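Local coordinates for protein B-agarase (Agarivorans gilvus, PDB 5Z6P) that hydrolyses agar as a glycoside hydrolase family 50 beta-agarase, probably by cutting beta-galactosidic linkages, at residues A[89-97]-A[205-213]. Residues are numbered along the deposited sequence; the frame is centred on the assembly and turned at random.
Sequences WSDLGNFCF and NFRLQSSPA
Cys96 and Gln209 form the hydrogen-bonded pair of two antiparallel strands, each satisfying the other's backbone: Cys96 N donates to Gln209 O (2.6 Å), and Gln209 N returns a bond to Cys96 O (2.8 Å) in the carbonyl plane. Just past the strand, Ser211 N reaches Asn94 O at 3.1 Å, straight at hydrogen but from above the carbonyl plane. The small Ser211 side chain packs beside Cys96, OG 3.6 Å from Cys96 SG, while Glu140 OE1 and Tyr170 OH meet the polar needs of that hydroxyl. On the face of Cys96 and Gln209, Arg207 NE donates to Gln209 OE1 (2.8 Å) and NH1 to Asn205 O; both acceptors lie near the guanidinium plane, which fixes its rotation. NH1 also salt-bridges Asp100, probably offsetting the charge, and NH2 bonds Ser136. On the other face, forked Leu208 divides its methyls between aromatics: CD1 makes a CH-pi contact over the five-membered Trp89 ring, 3.6 Å from its centroid, and CD2 meets Phe95 CE2 at 3.7 Å. Phe97, CG anti to N (chi1 169°), brings CZ to the Phe206 ring edge. This is regular antiparallel beta-sheet pairing, joining strands 95-103 and 199-210 within the carbohydrate-binding-module-like domain.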
ATOM      1  N   TRP A  89      -8.822  20.409 -24.970  1.00 35.69           N
ATOM      2  CA  TRP A  89      -7.720  19.653 -25.549  1.00 34.62           C
ATOM      3  C   TRP A  89      -8.197  18.383 -26.259  1.00 37.70           C
ATOM      4  O   TRP A  89      -7.397  17.495 -26.560  1.00 36.08           O
ATOM      5  CB  TRP A  89      -6.703  19.288 -24.460  1.00 33.76           C
ATOM      6  CG  TRP A  89      -5.906  20.456 -23.956  1.00 33.42           C
ATOM      7  CD1 TRP A  89      -5.869  21.704 -24.484  1.00 33.93           C
ATOM      8  CD2 TRP A  89      -5.030  20.478 -22.818  1.00 34.37           C
ATOM      9  NE1 TRP A  89      -5.029  22.506 -23.754  1.00 34.35           N
ATOM     10  CE2 TRP A  89      -4.505  21.777 -22.722  1.00 30.39           C
ATOM     11  CE3 TRP A  89      -4.642  19.526 -21.874  1.00 31.22           C
ATOM     12  CZ2 TRP A  89      -3.616  22.149 -21.722  1.00 34.29           C
ATOM     13  CZ3 TRP A  89      -3.765  19.898 -20.882  1.00 31.18           C
ATOM     14  CH2 TRP A  89      -3.257  21.198 -20.816  1.00 30.22           C
ATOM     15  N   SER A  90      -9.497  18.305 -26.531  1.00 39.16           N
ATOM     16  CA  SER A  90     -10.106  17.106 -27.114  1.00 36.89           C
ATOM     17  C   SER A  90      -9.973  17.047 -28.637  1.00 39.18           C
ATOM     18  O   SER A  90     -10.380  16.075 -29.267  1.00 41.52           O
ATOM     19  CB  SER A  90     -11.584  17.025 -26.728  1.00 39.66           C
ATOM     20  OG  SER A  90     -12.286  18.174 -27.170  1.00 36.94           O
ATOM     21  N   ASP A  91      -9.402  18.088 -29.223  1.00 38.53           N
ATOM     22  CA  ASP A  91      -9.267  18.169 -30.668  1.00 42.98           C
ATOM     23  C   ASP A  91      -7.834  17.941 -31.126  1.00 40.96           C
ATOM     24  O   ASP A  91      -7.510  18.179 -32.281  1.00 45.66           O
ATOM     25  CB  ASP A  91      -9.749  19.537 -31.163  1.00 51.16           C
ATOM     26  CG  ASP A  91      -8.958  20.693 -30.547  1.00 54.75           C
ATOM     27  OD1 ASP A  91      -8.808  20.722 -29.301  1.00 46.59           O
ATOM     28  OD2 ASP A  91      -8.479  21.566 -31.307  1.00 59.67           O
ATOM     29  N   LEU A  92      -6.978  17.479 -30.221  1.00 40.04           N
ATOM     30  CA  LEU A  92      -5.546  17.427 -30.491  1.00 40.15           C
ATOM     31  C   LEU A  92      -5.077  16.062 -30.981  1.00 39.35           C
ATOM     32  O   LEU A  92      -3.925  15.896 -31.375  1.00 33.32           O
ATOM     33  CB  LEU A  92      -4.767  17.810 -29.235  1.00 37.72           C
ATOM     34  CG  LEU A  92      -5.147  19.132 -28.564  1.00 40.13           C
ATOM     35  CD1 LEU A  92      -4.392  19.288 -27.249  1.00 33.55           C
ATOM     36  CD2 LEU A  92      -4.873  20.307 -29.482  1.00 34.61           C
ATOM     37  N   GLY A  93      -5.975  15.086 -30.956  1.00 37.56           N
ATOM     38  CA  GLY A  93      -5.591  13.717 -31.236  1.00 35.80           C
ATOM     39  C   GLY A  93      -4.925  13.123 -30.013  1.00 35.33           C
ATOM     40  O   GLY A  93      -5.190  13.552 -28.887  1.00 33.67           O
ATOM     41  N   ASN A  94      -4.057  12.142 -30.231  1.00 34.44           N
ATOM     42  CA  ASN A  94      -3.312  11.519 -29.146  1.00 33.02           C
ATOM     43  C   ASN A  94      -2.163  12.403 -28.689  1.00 32.60           C
ATOM     44  O   ASN A  94      -1.313  12.774 -29.487  1.00 35.23           O
ATOM     45  CB  ASN A  94      -2.774  10.159 -29.582  1.00 33.10           C
ATOM     46  CG  ASN A  94      -3.877   9.162 -29.868  1.00 39.81           C
ATOM     47  OD1 ASN A  94      -4.946   9.199 -29.258  1.00 38.08           O
ATOM     48  ND2 ASN A  94      -3.619   8.259 -30.797  1.00 42.98           N
ATOM     49  N   PHE A  95      -2.126  12.723 -27.402  1.00 30.65           N
ATOM     50  CA  PHE A  95      -1.139  13.674 -26.894  1.00 30.58           C
ATOM     51  C   PHE A  95      -0.820  13.509 -25.406  1.00 28.66           C
ATOM     52  O   PHE A  95      -1.546  12.842 -24.669  1.00 25.32           O
ATOM     53  CB  PHE A  95      -1.636  15.099 -27.130  1.00 27.39           C
ATOM     54  CG  PHE A  95      -2.704  15.523 -26.171  1.00 27.58           C
ATOM     55  CD1 PHE A  95      -4.022  15.172 -26.390  1.00 26.69           C
ATOM     56  CD2 PHE A  95      -2.389  16.254 -25.044  1.00 26.78           C
ATOM     57  CE1 PHE A  95      -4.998  15.547 -25.513  1.00 30.95           C
ATOM     58  CE2 PHE A  95      -3.369  16.633 -24.152  1.00 29.96           C
ATOM     59  CZ  PHE A  95      -4.675  16.280 -24.386  1.00 33.69           C
ATOM     60  N   CYS A  96       0.262  14.156 -24.981  1.00 29.99           N
ATOM     61  CA  CYS A  96       0.630  14.254 -23.572  1.00 26.22           C
ATOM     62  C   CYS A  96       0.750  15.706 -23.097  1.00 28.24           C
ATOM     63  O   CYS A  96       1.171  16.599 -23.838  1.00 26.45           O
ATOM     64  CB  CYS A  96       1.962  13.554 -23.303  1.00 26.46           C
ATOM     65  SG  CYS A  96       2.038  11.820 -23.764  1.00 31.78           S
ATOM     66  N   PHE A  97       0.369  15.933 -21.849  1.00 26.63           N
ATOM     67  CA  PHE A  97       0.821  17.113 -21.141  1.00 23.80           C
ATOM     68  C   PHE A  97       2.261  16.824 -20.708  1.00 24.81           C
ATOM     69  O   PHE A  97       2.545  15.768 -20.154  1.00 24.62           O
ATOM     70  CB  PHE A  97      -0.083  17.429 -19.947  1.00 22.89           C
ATOM     71  CG  PHE A  97       0.477  18.469 -19.029  1.00 24.61           C
ATOM     72  CD1 PHE A  97       0.426  19.808 -19.366  1.00 26.02           C
ATOM     73  CD2 PHE A  97       1.071  18.106 -17.831  1.00 25.89           C
ATOM     74  CE1 PHE A  97       0.955  20.772 -18.519  1.00 27.33           C
ATOM     75  CE2 PHE A  97       1.604  19.066 -16.981  1.00 24.88           C
ATOM     76  CZ  PHE A  97       1.545  20.397 -17.327  1.00 25.32           C
ATOM     77  N   ASN A 205       9.557  24.444 -20.039  1.00 29.64           N
ATOM     78  CA  ASN A 205       9.141  23.794 -21.259  1.00 29.46           C
ATOM     79  C   ASN A 205       7.834  23.023 -21.161  1.00 28.97           C
ATOM     80  O   ASN A 205       7.659  21.984 -21.790  1.00 27.16           O
ATOM     81  CB  ASN A 205      10.285  22.897 -21.674  1.00 31.78           C
ATOM     82  CG  ASN A 205      11.572  23.659 -22.024  1.00 41.42           C
ATOM     83  OD1 ASN A 205      12.179  23.289 -23.036  1.00 54.81           O
ATOM     84  ND2 ASN A 205      11.777  24.866 -21.452  1.00 56.47           N
ATOM     85  N   PHE A 206       6.891  23.613 -20.443  1.00 24.83           N
ATOM     86  CA  PHE A 206       5.516  23.147 -20.436  1.00 24.77           C
ATOM     87  C   PHE A 206       4.958  23.232 -21.845  1.00 29.29           C
ATOM     88  O   PHE A 206       5.126  24.237 -22.529  1.00 31.98           O
ATOM     89  CB  PHE A 206       4.632  23.954 -19.461  1.00 24.55           C
ATOM     90  CG  PHE A 206       4.968  23.745 -18.013  1.00 25.32           C
ATOM     91  CD1 PHE A 206       5.929  24.526 -17.404  1.00 25.01           C
ATOM     92  CD2 PHE A 206       4.338  22.764 -17.270  1.00 21.89           C
ATOM     93  CE1 PHE A 206       6.253  24.346 -16.089  1.00 25.19           C
ATOM     94  CE2 PHE A 206       4.671  22.577 -15.941  1.00 21.96           C
ATOM     95  CZ  PHE A 206       5.625  23.376 -15.357  1.00 26.17           C
ATOM     96  N   ARG A 207       4.279  22.164 -22.253  1.00 28.69           N
ATOM     97  CA  ARG A 207       3.852  21.979 -23.625  1.00 26.56           C
ATOM     98  C   ARG A 207       2.821  20.876 -23.735  1.00 28.92           C
ATOM     99  O   ARG A 207       2.676  20.059 -22.826  1.00 27.40           O
ATOM    100  CB  ARG A 207       5.049  21.632 -24.500  1.00 27.84           C
ATOM    101  CG  ARG A 207       5.679  20.292 -24.160  1.00 26.33           C
ATOM    102  CD  ARG A 207       7.119  20.248 -24.589  1.00 21.69           C
ATOM    103  NE  ARG A 207       7.728  18.940 -24.417  1.00 27.38           N
ATOM    104  CZ  ARG A 207       8.593  18.631 -23.455  1.00 28.71           C
ATOM    105  NH1 ARG A 207       8.946  19.536 -22.567  1.00 25.27           N
ATOM    106  NH2 ARG A 207       9.107  17.415 -23.384  1.00 27.15           N
ATOM    107  N   LEU A 208       2.112  20.867 -24.860  1.00 28.96           N
ATOM    108  CA  LEU A 208       1.337  19.714 -25.278  1.00 28.53           C
ATOM    109  C   LEU A 208       2.160  19.000 -26.339  1.00 30.21           C
ATOM    110  O   LEU A 208       2.716  19.638 -27.234  1.00 31.09           O
ATOM    111  CB  LEU A 208      -0.034  20.127 -25.812  1.00 28.59           C
ATOM    112  CG  LEU A 208      -0.945  20.729 -24.738  1.00 27.22           C
ATOM    113  CD1 LEU A 208      -2.192  21.310 -25.343  1.00 32.65           C
ATOM    114  CD2 LEU A 208      -1.310  19.688 -23.701  1.00 28.85           C
ATOM    115  N   GLN A 209       2.270  17.684 -26.215  1.00 30.04           N
ATOM    116  CA  GLN A 209       3.115  16.920 -27.111  1.00 30.13           C
ATOM    117  C   GLN A 209       2.389  15.711 -27.666  1.00 30.22           C
ATOM    118  O   GLN A 209       1.809  14.929 -26.921  1.00 31.05           O
ATOM    119  CB  GLN A 209       4.390  16.483 -26.393  1.00 30.82           C
ATOM    120  CG  GLN A 209       5.390  15.798 -27.294  1.00 33.13           C
ATOM    121  CD  GLN A 209       6.818  16.060 -26.869  1.00 35.65           C
ATOM    122  OE1 GLN A 209       7.197  17.197 -26.579  1.00 31.70           O
ATOM    123  NE2 GLN A 209       7.625  15.009 -26.843  1.00 42.41           N
ATOM    124  N   SER A 210       2.432  15.575 -28.985  1.00 31.50           N
ATOM    125  CA  SER A 210       1.846  14.435 -29.670  1.00 33.62           C
ATOM    126  C   SER A 210       2.491  13.133 -29.215  1.00 36.34           C
ATOM    127  O   SER A 210       3.707  13.053 -29.014  1.00 31.87           O
ATOM    128  CB  SER A 210       1.996  14.587 -31.181  1.00 39.54           C
ATOM    129  OG  SER A 210       3.317  14.271 -31.589  1.00 42.81           O
ATOM    130  N   SER A 211       1.662  12.111 -29.056  1.00 38.43           N
ATOM    131  CA  SER A 211       2.130  10.812 -28.607  1.00 38.76           C
ATOM    132  C   SER A 211       2.011   9.817 -29.763  1.00 38.60           C
ATOM    133  O   SER A 211       0.940   9.652 -30.339  1.00 43.64           O
ATOM    134  CB  SER A 211       1.326  10.356 -27.381  1.00 35.04           C
ATOM    135  OG  SER A 211       2.110   9.553 -26.516  1.00 44.02           O
ATOM    136  N   PRO A 212       3.120   9.177 -30.131  1.00 36.88           N
ATOM    137  CA  PRO A 212       3.077   8.196 -31.213  1.00 43.92           C
ATOM    138  C   PRO A 212       2.436   6.903 -30.737  1.00 43.93           C
ATOM    139  O   PRO A 212       2.566   6.564 -29.562  1.00 48.09           O
ATOM    140  CB  PRO A 212       4.550   7.986 -31.548  1.00 45.34           C
ATOM    141  CG  PRO A 212       5.239   8.193 -30.255  1.00 44.35           C
ATOM    142  CD  PRO A 212       4.454   9.257 -29.516  1.00 38.08           C
ATOM    143  N   ALA A 213       1.744   6.203 -31.628  1.00 46.49           N
ATOM    144  CA  ALA A 213       1.149   4.917 -31.280  1.00 47.56           C
ATOM    145  C   ALA A 213       2.238   3.912 -30.916  1.00 41.95           C
ATOM    146  O   ALA A 213       3.316   3.895 -31.508  1.00 39.24           O
ATOM    147  CB  ALA A 213       0.297   4.395 -32.424  1.00 48.86           C
TER